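Local structure of kappa-carrageenase (Zobellia galactanivorans, 5OCR) at residues 74-78 with 256-260; 51-55 with 238-242. The protein probably hydrolyses kappa-carrageenan, a sulfated galactan of red algae, through the family 16 glycoside hydrolase domain that this chain represents. The contacts are given in a common frame with arbitrary orientation. Numbering follows the deposited sequence.

Interaction 1 of 2, residues 74-78 with 256-260; sequences HNANN and INPET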
loop_
_atom_site.group_PDB
_atom_site.type_symbol
_atom_site.label_atom_id
_atom_site.label_comp_id
_atom_site.label_asym_id
_atom_site.label_seq_id
_atom_site.Cartn_x
_atom_site.Cartn_y
_atom_site.Cartn_z
ATOM N N HIS A 74 12.145 -13.357 -7.887
ATOM C CA HIS A 74 13.541 -12.947 -8.115
ATOM C C HIS A 74 13.803 -13.070 -9.597
ATOM O O HIS A 74 13.487 -14.106 -10.214
ATOM C CB HIS A 74 14.468 -13.927 -7.348
ATOM C CG HIS A 74 15.931 -13.644 -7.502
ATOM N ND1 HIS A 74 16.851 -14.644 -7.422
ATOM C CD2 HIS A 74 16.634 -12.462 -7.587
ATOM C CE1 HIS A 74 18.100 -14.089 -7.557
ATOM N NE2 HIS A 74 17.972 -12.789 -7.657
ATOM N N ASN A 75 14.428 -12.052 -10.183
ATOM C CA ASN A 75 14.763 -12.145 -11.626
ATOM C C ASN A 75 15.620 -13.393 -11.947
ATOM O O ASN A 75 16.600 -13.676 -11.258
ATOM C CB ASN A 75 15.489 -10.914 -12.134
ATOM C CG ASN A 75 14.667 -9.642 -11.971
ATOM O OD1 ASN A 75 13.487 -9.681 -11.607
ATOM N ND2 ASN A 75 15.280 -8.517 -12.268
ATOM N N ALA A 76 15.202 -14.129 -12.970
ATOM C CA ALA A 76 15.982 -15.263 -13.512
ATOM C C ALA A 76 17.465 -14.884 -13.586
ATOM O O ALA A 76 17.831 -13.779 -14.074
ATOM C CB ALA A 76 15.482 -15.675 -14.902
ATOM N N ASN A 77 18.321 -15.762 -13.033
ATOM C CA ASN A 77 19.811 -15.611 -13.145
ATOM C C ASN A 77 20.372 -14.421 -12.289
ATOM O O ASN A 77 21.559 -14.058 -12.372
ATOM C CB ASN A 77 20.224 -15.449 -14.629
ATOM C CG ASN A 77 19.641 -16.532 -15.534
ATOM O OD1 ASN A 77 19.512 -17.678 -15.148
ATOM N ND2 ASN A 77 19.336 -16.188 -16.727
ATOM N N ASN A 78 19.504 -13.786 -11.505
ATOM C CA ASN A 78 19.905 -12.632 -10.720
ATOM C C ASN A 78 20.331 -11.457 -11.638
ATOM O O ASN A 78 21.081 -10.592 -11.249
ATOM C CB ASN A 78 20.992 -12.937 -9.660
ATOM C CG ASN A 78 21.192 -11.787 -8.674
ATOM O OD1 ASN A 78 20.220 -11.233 -8.138
ATOM N ND2 ASN A 78 22.431 -11.374 -8.482
ATOM N N ILE A 256 19.339 -3.811 -3.289
ATOM C CA ILE A 256 20.594 -4.556 -2.876
ATOM C C ILE A 256 20.682 -5.785 -3.769
ATOM O O ILE A 256 19.695 -6.480 -3.986
ATOM C CB ILE A 256 20.499 -4.939 -1.368
ATOM C CG1 ILE A 256 20.261 -3.652 -0.535
ATOM C CG2 ILE A 256 21.648 -5.836 -0.910
ATOM C CD1 ILE A 256 20.521 -3.794 0.938
ATOM N N ASN A 257 21.846 -6.061 -4.346
ATOM C CA ASN A 257 22.040 -7.291 -5.043
ATOM C C ASN A 257 22.026 -8.465 -4.048
ATOM O O ASN A 257 22.911 -8.539 -3.163
ATOM C CB ASN A 257 23.384 -7.224 -5.791
ATOM C CG ASN A 257 23.693 -8.464 -6.581
ATOM O OD1 ASN A 257 23.113 -9.538 -6.411
ATOM N ND2 ASN A 257 24.693 -8.319 -7.483
ATOM N N PRO A 258 20.991 -9.346 -4.161
ATOM C CA PRO A 258 20.916 -10.381 -3.198
ATOM C C PRO A 258 22.063 -11.340 -3.200
ATOM O O PRO A 258 22.244 -11.956 -2.172
ATOM C CB PRO A 258 19.490 -10.959 -3.389
ATOM C CG PRO A 258 19.229 -10.780 -4.853
ATOM C CD PRO A 258 19.952 -9.493 -5.207
ATOM N N GLU A 259 22.957 -11.363 -4.236
ATOM C CA GLU A 259 24.249 -12.119 -4.172
ATOM C C GLU A 259 25.479 -11.389 -3.554
ATOM O O GLU A 259 26.601 -11.921 -3.476
ATOM C CB GLU A 259 24.634 -12.712 -5.531
ATOM C CG GLU A 259 23.470 -13.140 -6.428
ATOM C CD GLU A 259 22.626 -14.315 -5.929
ATOM O OE1 GLU A 259 23.097 -15.060 -5.044
ATOM O OE2 GLU A 259 21.486 -14.526 -6.448
ATOM N N THR A 260 25.274 -10.164 -3.118
ATOM C CA THR A 260 26.322 -9.405 -2.440
ATOM C C THR A 260 26.081 -9.197 -0.969
ATOM O O THR A 260 26.879 -8.494 -0.347
ATOM C CB THR A 260 26.426 -7.961 -2.982
ATOM O OG1 THR A 260 25.174 -7.210 -2.691
ATOM C CG2 THR A 260 26.771 -8.025 -4.426
#
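Two reverse turns meet at the surface of this GH16 beta-jellyroll, a compact example of how loops are pinned by side-chain amides. Residues 74-78 leave strand 67-74 through a type II turn, closed by Asn78 N to Asn75 O at 2.9 Å, with Asn77 and Asn78 both at positive phi. Residues 256-260 form a type I turn, closed by Thr260 N to Asn257 O at 2.9 Å, on the way to helix 262-267. Asn78 and Glu259 give the closest CA pair across the two segments, at 7.9 Å.

The space between is bridged by the side chain of Asn78. Its two ends are used in opposite senses: OD1 accepts from His74 NE2 (2.8 Å), while ND2 donates to Asn257 OD1 (2.9 Å, nearly straight at 162°). The imidazole thus orients the amide that reaches over to the other turn. Pro258 adds packing, its CG lying 3.7 Å from His74 NE2 and its CD 3.4 Å from Asn78 OD1. Glu259 packs too, its CG a tight 2.9 Å from Asn78 ND2, not a hydrogen bond, and its OE2 3.6 Å from His74 CE1 at the ring edge. Phe86 of strand 86-97 meets the His74 ring and also touches Pro258, seating both turns on the sheet. Asn257 OD1, besides receiving Asn78 ND2, closes an Asx turn by accepting from Glu259 N at 2.8 Å.

Interaction 2 of 2, residues 51-55 with 238-242; sequences SAWKW and SLGLR
This is a buried side-chain contact reaching across an intervening strand of the jellyroll sheet: strand 86-97 pairs with 54-55 on one edge and 233-241 on the other. Ser51 and Ala52 turn (psi near -16° and -9°) before 53-55 become extended; 238-242 is extended throughout. The directions CA 52 to 55 and CA 238 to 242 are roughly antiparallel, 157° apart, too distant for backbone pairing; Trp53 faces Leu241 (CA to CA 7.1 Å) and Trp55 is in register with Ser238 (CA to CA 9.5 Å), its ring swinging inward.

Trp53, chi1 p and chi2 near 93°, lays one indole face over the Gly240-Leu241 peptide, with CE3 3.5 Å from Leu241 CB and CZ2 3.6 Å from Gly240 CA. A CB on Gly240 would collide with Arg242 NH1, which hydrogen-bonds Leu241 O (2.9 Å) and passes 4.1 Å from Trp53 CH2. Trp55, chi1 m, brings CH2 to 3.8 Å from Ser238 CB; its NE1 hydrogen-bonds Pro48 O, and Ser238 OG hydrogen-bonds Trp120 NE1. Arg242 salt-bridges Glu143, the final glutamate of the GH16 Glu-x-Asp-x-x-Glu signature, so the contact probably borders the active-site cleft.

With polar groups of Trp55, Ser238 and Arg242 engaged by other partners, apolar and van der Waals packing joins the segments.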
loop_
_atom_site.group_PDB
_atom_site.type_symbol
_atom_site.label_atom_id
_atom_site.label_comp_id
_atom_site.label_asym_id
_atom_site.label_seq_id
_atom_site.Cartn_x
_atom_site.Cartn_y
_atom_site.Cartn_z
ATOM N N SER A 51 11.957 2.417 -7.242
ATOM C CA SER A 51 13.374 2.502 -7.621
ATOM C C SER A 51 14.032 1.163 -7.338
ATOM O O SER A 51 15.121 0.872 -7.866
ATOM C CB SER A 51 14.053 3.666 -6.877
ATOM O OG SER A 51 13.698 3.654 -5.504
ATOM N N ALA A 52 13.350 0.340 -6.529
ATOM C CA ALA A 52 13.903 -0.886 -6.058
ATOM C C ALA A 52 13.411 -2.163 -6.649
ATOM O O ALA A 52 13.958 -3.189 -6.327
ATOM C CB ALA A 52 13.934 -0.957 -4.504
ATOM N N TRP A 53 12.332 -2.155 -7.482
ATOM C CA TRP A 53 11.882 -3.372 -8.144
ATOM C C TRP A 53 11.004 -2.966 -9.277
ATOM O O TRP A 53 10.748 -1.787 -9.364
ATOM C CB TRP A 53 11.110 -4.276 -7.166
ATOM C CG TRP A 53 9.797 -3.698 -6.688
ATOM C CD1 TRP A 53 8.542 -3.919 -7.264
ATOM C CD2 TRP A 53 9.553 -2.838 -5.522
ATOM N NE1 TRP A 53 7.567 -3.246 -6.567
ATOM C CE2 TRP A 53 8.082 -2.610 -5.488
ATOM C CE3 TRP A 53 10.364 -2.197 -4.557
ATOM C CZ2 TRP A 53 7.482 -1.728 -4.526
ATOM C CZ3 TRP A 53 9.769 -1.363 -3.601
ATOM C CH2 TRP A 53 8.365 -1.152 -3.573
ATOM N N LYS A 54 10.551 -3.883 -10.111
ATOM C CA LYS A 54 9.615 -3.586 -11.184
ATOM C C LYS A 54 8.314 -4.397 -11.081
ATOM O O LYS A 54 8.250 -5.397 -10.353
ATOM C CB LYS A 54 10.263 -3.891 -12.527
ATOM C CG LYS A 54 11.218 -2.716 -12.828
ATOM C CD LYS A 54 12.177 -2.945 -13.939
ATOM C CE LYS A 54 12.902 -1.616 -14.209
ATOM N NZ LYS A 54 13.742 -1.228 -13.049
ATOM N N TRP A 55 7.312 -3.983 -11.831
ATOM C CA TRP A 55 6.053 -4.686 -11.806
ATOM C C TRP A 55 5.982 -5.589 -12.967
ATOM O O TRP A 55 6.446 -5.204 -14.060
ATOM C CB TRP A 55 4.894 -3.680 -11.896
ATOM C CG TRP A 55 4.970 -2.640 -10.833
ATOM C CD1 TRP A 55 5.261 -1.270 -10.984
ATOM C CD2 TRP A 55 4.704 -2.834 -9.387
ATOM N NE1 TRP A 55 5.148 -0.614 -9.789
ATOM C CE2 TRP A 55 4.897 -1.529 -8.764
ATOM C CE3 TRP A 55 4.374 -3.948 -8.582
ATOM C CZ2 TRP A 55 4.718 -1.321 -7.393
ATOM C CZ3 TRP A 55 4.181 -3.737 -7.214
ATOM C CH2 TRP A 55 4.409 -2.466 -6.615
ATOM N N SER A 238 -0.647 -3.679 -3.368
ATOM C CA SER A 238 0.628 -4.087 -3.985
ATOM C C SER A 238 1.523 -4.756 -2.937
ATOM O O SER A 238 1.365 -4.549 -1.722
ATOM C CB SER A 238 1.267 -2.874 -4.583
ATOM O OG SER A 238 1.590 -1.909 -3.568
ATOM N N LEU A 239 2.520 -5.491 -3.442
ATOM C CA LEU A 239 3.495 -6.171 -2.571
ATOM C C LEU A 239 4.868 -5.470 -2.776
ATOM O O LEU A 239 5.472 -5.568 -3.859
ATOM C CB LEU A 239 3.534 -7.710 -2.858
ATOM C CG LEU A 239 4.485 -8.472 -1.954
ATOM C CD1 LEU A 239 4.087 -8.401 -0.455
ATOM C CD2 LEU A 239 4.457 -9.943 -2.432
ATOM N N GLY A 240 5.300 -4.720 -1.768
ATOM C CA GLY A 240 6.524 -3.943 -1.856
ATOM C C GLY A 240 7.729 -4.725 -1.407
ATOM O O GLY A 240 7.574 -5.772 -0.737
ATOM N N LEU A 241 8.932 -4.351 -1.882
ATOM C CA LEU A 241 10.173 -4.936 -1.391
ATOM C C LEU A 241 10.763 -4.116 -0.289
ATOM O O LEU A 241 10.661 -2.860 -0.257
ATOM C CB LEU A 241 11.162 -4.995 -2.605
ATOM C CG LEU A 241 12.363 -5.888 -2.495
ATOM C CD1 LEU A 241 11.934 -7.339 -2.376
ATOM C CD2 LEU A 241 13.290 -5.665 -3.715
ATOM N N ARG A 242 11.318 -4.803 0.726
ATOM C CA ARG A 242 11.925 -4.143 1.869
ATOM C C ARG A 242 13.260 -4.796 2.243
ATOM O O ARG A 242 13.684 -5.752 1.662
ATOM C CB ARG A 242 11.052 -4.285 3.132
ATOM C CG ARG A 242 9.654 -3.665 2.901
ATOM C CD ARG A 242 9.775 -2.156 2.873
ATOM N NE ARG A 242 8.435 -1.456 2.861
ATOM C CZ ARG A 242 7.808 -1.034 1.746
ATOM N NH1 ARG A 242 8.325 -1.311 0.524
ATOM N NH2 ARG A 242 6.660 -0.349 1.821
#

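How the interactions relate
From the N terminus the chain meets 51-55, then 74-78, then 238-242 and finally 256-260, so the two contacts cross rather than nest. Interaction 2 closes a loop spanning most of the family 16 region; before it closes, 74-78 has already opened the loop that interaction 1 closes after the hairpin of strands 246-249 and 252-255. Their centres lie about 14 Å apart, without touching, on the same side of the chain's centre. Strand 86-97 links them: its Phe86 is touched by Pro258 from interaction 1 and by Leu241 from interaction 2. One contact thus fastens peripheral turns, the other packs a short strand and its preceding loop against strand 233-241.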